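DUF416 domain-containing protein (Shewanella baltica, PDB 2Q9R) is of unknown function but folds as an all-helical member of the DUF416 family and can hold benzoic acid in a pocket. Local coordinates at residues L15-K20 / E115-I120; T25-R30 / N163-I168; S51-L56 / V100-L105. All blocks are in the same frame, centred on the assembly; numbering follows the deposited sequence.

Interaction 1 of 3, residues L15-K20 / E115-I120; sequences LTLPQK and EDIVNI
Lys20 is a buried lysine whose CE lies 3.2 Å from Val118 CG2, closer than usual carbon–carbon contact, while its charged end turns back to its own segment. The contact sets the first turn of helix 17-42, opened by a capping box, against the short helix 114-118 of this all-helical fold. The box is reciprocal: Gln19 N donates to Thr16 OG1 (3.2 Å), and Thr16 N to Gln19 OE1 (2.9 Å), the latter in the carbonyl plane on a lone pair. Running nearly straight as far as CE, the lysine chain then bends (chi4 101°), which carries NZ to Leu15 O at 2.7 Å, tilted 27° from that carbonyl's plane. NZ also bonds Lys13 O and makes a salt bridge with Glu114, so one ammonium links the residues leading into helix 17-42 to the first residue of helix 114-118. Replacing Lys20 by an alanine would probably leave the Glu114 carboxylate without its mate and open a gap beside Val118. Ile117 fills the rest of the contact with two branches. Its CD1 meets Leu17 CD1 at 3.5 Å, the two side chains crossing at about a right angle, and its CG2 sits 3.7 Å from Lys20 CB and 3.3 Å from Lys20 O.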
# COMPACT_ATOMS: atom_id res chain seq x y z
N LEU A 15 7.26 28.43 -5.14
CA LEU A 15 8.44 28.01 -5.90
C LEU A 15 8.66 28.81 -7.18
O LEU A 15 7.71 29.31 -7.81
CB LEU A 15 8.31 26.54 -6.25
CG LEU A 15 8.31 25.59 -5.06
CD1 LEU A 15 8.25 24.16 -5.57
CD2 LEU A 15 9.54 25.81 -4.12
N THR A 16 9.93 28.93 -7.59
CA THR A 16 10.26 29.47 -8.91
C THR A 16 9.86 28.44 -9.97
O THR A 16 9.63 27.25 -9.65
CB THR A 16 11.73 29.73 -9.06
OG1 THR A 16 12.41 28.46 -9.02
CG2 THR A 16 12.24 30.63 -7.95
N LEU A 17 9.79 28.88 -11.22
CA LEU A 17 9.46 27.96 -12.32
C LEU A 17 10.36 26.71 -12.36
O LEU A 17 9.85 25.59 -12.43
CB LEU A 17 9.45 28.69 -13.67
CG LEU A 17 9.20 27.80 -14.91
CD1 LEU A 17 7.74 27.47 -14.98
CD2 LEU A 17 9.70 28.44 -16.23
N PRO A 18 11.69 26.88 -12.32
CA PRO A 18 12.57 25.71 -12.31
C PRO A 18 12.37 24.80 -11.09
O PRO A 18 12.38 23.58 -11.25
CB PRO A 18 13.99 26.31 -12.37
CG PRO A 18 13.81 27.73 -12.72
CD PRO A 18 12.45 28.15 -12.33
N GLN A 19 12.12 25.37 -9.90
CA GLN A 19 11.82 24.60 -8.70
C GLN A 19 10.54 23.76 -8.89
O GLN A 19 10.55 22.60 -8.58
CB GLN A 19 11.64 25.53 -7.49
CG GLN A 19 12.94 26.08 -6.95
CD GLN A 19 12.72 26.97 -5.76
OE1 GLN A 19 11.93 27.92 -5.82
NE2 GLN A 19 13.45 26.68 -4.67
N LYS A 20 9.48 24.39 -9.38
CA LYS A 20 8.22 23.70 -9.74
C LYS A 20 8.42 22.56 -10.75
O LYS A 20 7.89 21.44 -10.57
CB LYS A 20 7.26 24.70 -10.34
CG LYS A 20 6.68 25.72 -9.35
CD LYS A 20 5.73 26.70 -10.10
CE LYS A 20 4.82 27.44 -9.15
NZ LYS A 20 5.28 28.78 -8.89
N GLU A 115 0.73 27.16 -13.36
CA GLU A 115 -0.44 26.50 -12.75
C GLU A 115 -0.44 25.01 -13.06
O GLU A 115 -0.61 24.18 -12.16
CB GLU A 115 -1.76 27.11 -13.25
CG GLU A 115 -2.37 28.21 -12.36
N ASP A 116 -0.26 24.67 -14.33
CA ASP A 116 -0.32 23.27 -14.75
C ASP A 116 0.77 22.41 -14.13
O ASP A 116 0.60 21.19 -13.93
CB ASP A 116 -0.19 23.16 -16.25
CG ASP A 116 -1.41 23.68 -16.99
OD1 ASP A 116 -2.34 24.24 -16.36
OD2 ASP A 116 -1.40 23.50 -18.22
N ILE A 117 1.93 23.03 -13.91
CA ILE A 117 3.06 22.35 -13.31
C ILE A 117 2.71 22.05 -11.87
O ILE A 117 2.87 20.94 -11.44
CB ILE A 117 4.38 23.18 -13.38
CG1 ILE A 117 4.75 23.51 -14.83
CG2 ILE A 117 5.51 22.41 -12.68
CD1 ILE A 117 5.91 24.49 -15.00
N VAL A 118 2.22 23.05 -11.14
CA VAL A 118 1.79 22.92 -9.77
C VAL A 118 0.73 21.81 -9.68
O VAL A 118 0.81 20.98 -8.83
CB VAL A 118 1.23 24.28 -9.18
CG1 VAL A 118 0.44 24.06 -7.87
CG2 VAL A 118 2.35 25.37 -8.99
N ASN A 119 -0.24 21.80 -10.60
CA ASN A 119 -1.32 20.79 -10.57
C ASN A 119 -0.93 19.34 -10.81
O ASN A 119 -1.74 18.44 -10.62
CB ASN A 119 -2.46 21.17 -11.53
CG ASN A 119 -3.37 22.24 -10.92
OD1 ASN A 119 -3.34 22.48 -9.70
ND2 ASN A 119 -4.19 22.88 -11.77
N ILE A 120 0.33 19.09 -11.21
CA ILE A 120 0.84 17.74 -11.25
C ILE A 120 0.79 17.16 -9.87
O ILE A 120 0.67 15.91 -9.71
CB ILE A 120 2.31 17.65 -11.82
CG1 ILE A 120 2.36 18.05 -13.31
CG2 ILE A 120 2.89 16.28 -11.60
CD1 ILE A 120 1.25 17.53 -14.19

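Interaction 2 of 3, residues T25-R30 / N163-I168; sequences TALCQR and NSLLEI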
# COMPACT_ATOMS: atom_id res chain seq x y z
N THR A 25 8.61 17.01 -12.34
CA THR A 25 9.38 15.98 -13.05
C THR A 25 9.58 14.76 -12.16
O THR A 25 9.34 13.66 -12.60
CB THR A 25 10.71 16.52 -13.53
OG1 THR A 25 10.42 17.64 -14.37
CG2 THR A 25 11.53 15.47 -14.36
N ALA A 26 10.02 15.00 -10.92
CA ALA A 26 10.22 13.93 -9.94
C ALA A 26 8.91 13.11 -9.71
O ALA A 26 8.92 11.87 -9.65
CB ALA A 26 10.74 14.53 -8.60
N LEU A 27 7.79 13.80 -9.51
CA LEU A 27 6.50 13.13 -9.43
C LEU A 27 6.14 12.33 -10.70
O LEU A 27 5.56 11.28 -10.61
CB LEU A 27 5.36 14.12 -9.08
CG LEU A 27 5.35 14.71 -7.67
CD1 LEU A 27 4.04 15.45 -7.43
CD2 LEU A 27 5.64 13.62 -6.54
N CYS A 28 6.48 12.81 -11.87
CA CYS A 28 6.10 12.10 -13.09
C CYS A 28 6.92 10.85 -13.23
O CYS A 28 6.43 9.85 -13.68
CB CYS A 28 6.28 12.95 -14.33
SG CYS A 28 5.04 14.22 -14.53
N GLN A 29 8.20 10.94 -12.86
CA GLN A 29 9.08 9.81 -12.91
C GLN A 29 8.53 8.70 -12.00
O GLN A 29 8.55 7.57 -12.37
CB GLN A 29 10.50 10.17 -12.48
CG GLN A 29 11.44 8.99 -12.43
CD GLN A 29 11.79 8.49 -13.80
OE1 GLN A 29 12.16 9.26 -14.62
NE2 GLN A 29 11.63 7.19 -14.06
N ARG A 30 8.06 9.06 -10.83
CA ARG A 30 7.57 8.11 -9.85
C ARG A 30 6.34 7.29 -10.32
O ARG A 30 6.16 6.16 -9.91
CB ARG A 30 7.29 8.90 -8.55
CG ARG A 30 6.78 8.12 -7.40
CD ARG A 30 6.98 8.92 -6.11
NE ARG A 30 6.20 8.42 -5.01
CZ ARG A 30 5.00 8.88 -4.64
NH1 ARG A 30 4.39 9.86 -5.29
NH2 ARG A 30 4.40 8.33 -3.61
N ASN A 163 5.62 16.10 0.53
CA ASN A 163 6.17 17.08 1.47
C ASN A 163 7.68 17.10 1.54
O ASN A 163 8.30 18.16 1.55
CB ASN A 163 5.56 16.90 2.87
CG ASN A 163 4.28 17.68 3.01
OD1 ASN A 163 4.31 18.86 3.34
ND2 ASN A 163 3.15 17.05 2.69
N SER A 164 8.25 15.91 1.63
CA SER A 164 9.70 15.76 1.68
C SER A 164 10.37 16.27 0.41
O SER A 164 11.42 16.90 0.46
CB SER A 164 10.05 14.30 1.89
OG SER A 164 9.80 13.93 3.23
N LEU A 165 9.77 15.98 -0.73
CA LEU A 165 10.24 16.50 -2.00
C LEU A 165 10.18 18.04 -2.02
O LEU A 165 11.09 18.71 -2.49
CB LEU A 165 9.38 15.94 -3.13
CG LEU A 165 9.71 16.29 -4.57
CD1 LEU A 165 11.15 15.83 -4.95
CD2 LEU A 165 8.64 15.67 -5.49
N LEU A 166 9.09 18.60 -1.51
CA LEU A 166 8.94 20.05 -1.51
C LEU A 166 10.00 20.71 -0.61
O LEU A 166 10.60 21.74 -0.99
CB LEU A 166 7.54 20.47 -1.06
CG LEU A 166 7.21 21.96 -0.94
CD1 LEU A 166 7.50 22.68 -2.23
CD2 LEU A 166 5.75 22.14 -0.53
N GLU A 167 10.20 20.12 0.56
CA GLU A 167 11.17 20.62 1.52
C GLU A 167 12.58 20.66 1.00
O GLU A 167 13.30 21.59 1.29
CB GLU A 167 11.18 19.76 2.79
CG GLU A 167 9.96 19.95 3.65
CD GLU A 167 9.89 18.92 4.76
OE1 GLU A 167 10.90 18.21 4.97
OE2 GLU A 167 8.83 18.84 5.42
N ILE A 168 13.02 19.62 0.30
CA ILE A 168 14.38 19.63 -0.20
C ILE A 168 14.54 20.67 -1.32
O ILE A 168 15.56 21.39 -1.37
CB ILE A 168 14.93 18.21 -0.53
CG1 ILE A 168 16.42 18.29 -0.91
CG2 ILE A 168 14.09 17.46 -1.56
CD1 ILE A 168 17.23 17.03 -0.51
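No ring, amide or guanidinium group lies between Ala26, Leu27 and Leu165, so there are no flat faces or edges to match: the contact is wholly aliphatic, one forked leucine end set against two successive residues. It is a helix-helix packing contact inside the all-helical DUF416 fold, between helix 17-42 and helix 153-170, and the three residues that touch are all buried. The backbones stay well apart, with the CA atoms of Ala26 and Leu165 8.3 Å from each other, and the side chains bridge the interval. Leu165 does most of the reaching. Its CG stands opposite the backbone N (chi1 -178°), which extends the fork toward helix 17-42. Both prongs rest on the same methyl, since Ala26 CB is 3.9 Å from Leu165 CD1 and equally 3.9 Å from Leu165 CD2. The second prong is shared: Leu165 CD2 is also the atom that meets Leu27, whose side chain lies at an oblique angle to that of Leu165. These separations are ordinary van der Waals distances, which points to close but unstrained packing. On its other contacts Leu165 touches Leu183 of helix 177-190, and a glycerol, probably from the crystallisation liquor, lies about 5 Å from its side chain. The same two helices are joined again by a salt bridge from Arg30 NH1 to Glu158, a polar link beside the apolar one. Within the leucine pair, Leu27 CD2 comes to 3.8 Å of Leu165 CD2, and Leu27 CG to 4.1 Å of that methyl.

Interaction 3 of 3, residues S51-L56 / V100-L105; sequences STALEL and VAISTL
Ile102 points its two branches at neighbouring residues of the facing helix: CG2 at Ala53, CD1 at Leu54. Together with its contacts to Leu50 and Leu57, this places Ile102 as a knob in the hole formed by four residues of helix 47-62, a knobs-into-holes fit joining that helix to helix 92-111 of the all-helical bundle. The first torsion sorts the branches. With CG1 on the side of the backbone N (chi1 -64°), CG2 is left facing Ala53 CB, 3.8 Å away, where the small methyl admits the branch without strain. The longer arm ends in CD1, which comes to 4.0 Å of Leu54 CG and 4.1 Å of Leu54 CD1. Leu54 and Ile102 cross at about a right angle, so the isoleucine methyl abuts the branch point of the leucine and does not run alongside it. Leu77 of helix 70-79 also packs on Ile102, whose side chain is about 14 Å from a bound benzoic acid, and so lies well away from that ligand. Within segment 100-105, Val100 O accepts twice, from opposite faces of its carbonyl plane: Thr104 N at 2.8 Å, and Thr104 OG1 at 2.6 Å, lying 38° out of the plane.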
# COMPACT_ATOMS: atom_id res chain seq x y z
N SER A 51 9.49 6.94 -21.05
CA SER A 51 10.83 7.06 -20.47
C SER A 51 11.72 8.01 -21.27
O SER A 51 12.54 8.71 -20.68
CB SER A 51 11.50 5.70 -20.25
OG SER A 51 11.64 4.99 -21.47
N THR A 52 11.55 8.06 -22.60
CA THR A 52 12.28 9.00 -23.44
C THR A 52 11.88 10.43 -23.12
O THR A 52 12.73 11.31 -23.00
CB THR A 52 12.02 8.79 -24.95
OG1 THR A 52 12.41 7.46 -25.33
CG2 THR A 52 12.84 9.77 -25.78
N ALA A 53 10.58 10.68 -23.01
CA ALA A 53 10.10 11.97 -22.57
C ALA A 53 10.68 12.33 -21.19
O ALA A 53 11.15 13.45 -20.97
CB ALA A 53 8.54 12.01 -22.57
N LEU A 54 10.68 11.38 -20.28
CA LEU A 54 11.21 11.65 -18.93
C LEU A 54 12.69 12.05 -18.93
O LEU A 54 13.09 12.94 -18.18
CB LEU A 54 10.93 10.50 -17.99
CG LEU A 54 9.48 10.39 -17.43
CD1 LEU A 54 9.18 8.95 -16.97
CD2 LEU A 54 9.21 11.44 -16.32
N GLU A 55 13.50 11.39 -19.75
CA GLU A 55 14.91 11.62 -19.80
C GLU A 55 15.18 13.02 -20.35
O GLU A 55 16.04 13.72 -19.85
CB GLU A 55 15.55 10.54 -20.69
CG GLU A 55 17.07 10.78 -20.99
CD GLU A 55 17.99 10.54 -19.78
OE1 GLU A 55 18.03 9.39 -19.29
OE2 GLU A 55 18.70 11.49 -19.35
N LEU A 56 14.39 13.44 -21.34
CA LEU A 56 14.43 14.80 -21.85
C LEU A 56 13.97 15.81 -20.80
O LEU A 56 14.56 16.87 -20.67
CB LEU A 56 13.62 14.90 -23.16
CG LEU A 56 14.19 14.15 -24.39
CD1 LEU A 56 13.19 14.12 -25.56
CD2 LEU A 56 15.46 14.80 -24.88
N VAL A 100 -0.63 11.12 -19.04
CA VAL A 100 -1.26 12.45 -19.10
C VAL A 100 -0.49 13.50 -18.25
O VAL A 100 -0.36 14.68 -18.64
CB VAL A 100 -2.78 12.40 -18.71
CG1 VAL A 100 -3.31 13.78 -18.40
CG2 VAL A 100 -3.63 11.70 -19.83
N ALA A 101 0.05 13.07 -17.12
CA ALA A 101 0.97 13.93 -16.32
C ALA A 101 2.19 14.41 -17.11
O ALA A 101 2.56 15.56 -17.05
CB ALA A 101 1.43 13.17 -15.07
N ILE A 102 2.83 13.48 -17.81
CA ILE A 102 4.00 13.81 -18.58
C ILE A 102 3.60 14.77 -19.69
O ILE A 102 4.28 15.79 -19.91
CB ILE A 102 4.71 12.55 -19.14
CG1 ILE A 102 5.23 11.71 -17.96
CG2 ILE A 102 5.84 12.95 -20.06
CD1 ILE A 102 5.57 10.24 -18.29
N SER A 103 2.48 14.48 -20.35
CA SER A 103 2.00 15.37 -21.41
C SER A 103 1.71 16.77 -20.87
O SER A 103 2.07 17.75 -21.50
CB SER A 103 0.74 14.82 -22.07
OG SER A 103 0.96 13.53 -22.63
N THR A 104 0.99 16.84 -19.75
CA THR A 104 0.67 18.11 -19.09
C THR A 104 1.95 18.89 -18.72
O THR A 104 2.06 20.07 -18.98
CB THR A 104 -0.17 17.85 -17.82
OG1 THR A 104 -1.34 17.10 -18.19
CG2 THR A 104 -0.56 19.15 -17.11
N LEU A 105 2.93 18.22 -18.15
CA LEU A 105 4.20 18.89 -17.80
C LEU A 105 4.97 19.42 -19.01
O LEU A 105 5.47 20.58 -19.00
CB LEU A 105 5.06 17.95 -16.95
CG LEU A 105 6.45 18.46 -16.62
CD1 LEU A 105 6.40 19.89 -15.99
CD2 LEU A 105 7.15 17.43 -15.72

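How the interactions relate
From the N terminus, the chain first supplies the start of helix 17-42 to interaction 1 and, nearly three turns on, the middle of the same helix to interaction 2. Residues 51-56 follow, and their loop closes first, at 100-105 (interaction 3). Interaction 1 then closes at 115-120 and interaction 2 at 163-168. The loops of interactions 1 and 2 therefore cross, while that of interaction 3 falls within both. Helix 17-42 is the common element, tied to helix 114-118 and helix 153-170; interaction 3 joins helix 47-62 to helix 92-111. Direct touches make the sites continuous: Ile120 packs on Cys28 and Thr104, and Leu54 CD2 lies 3.8 Å from Cys28 CB.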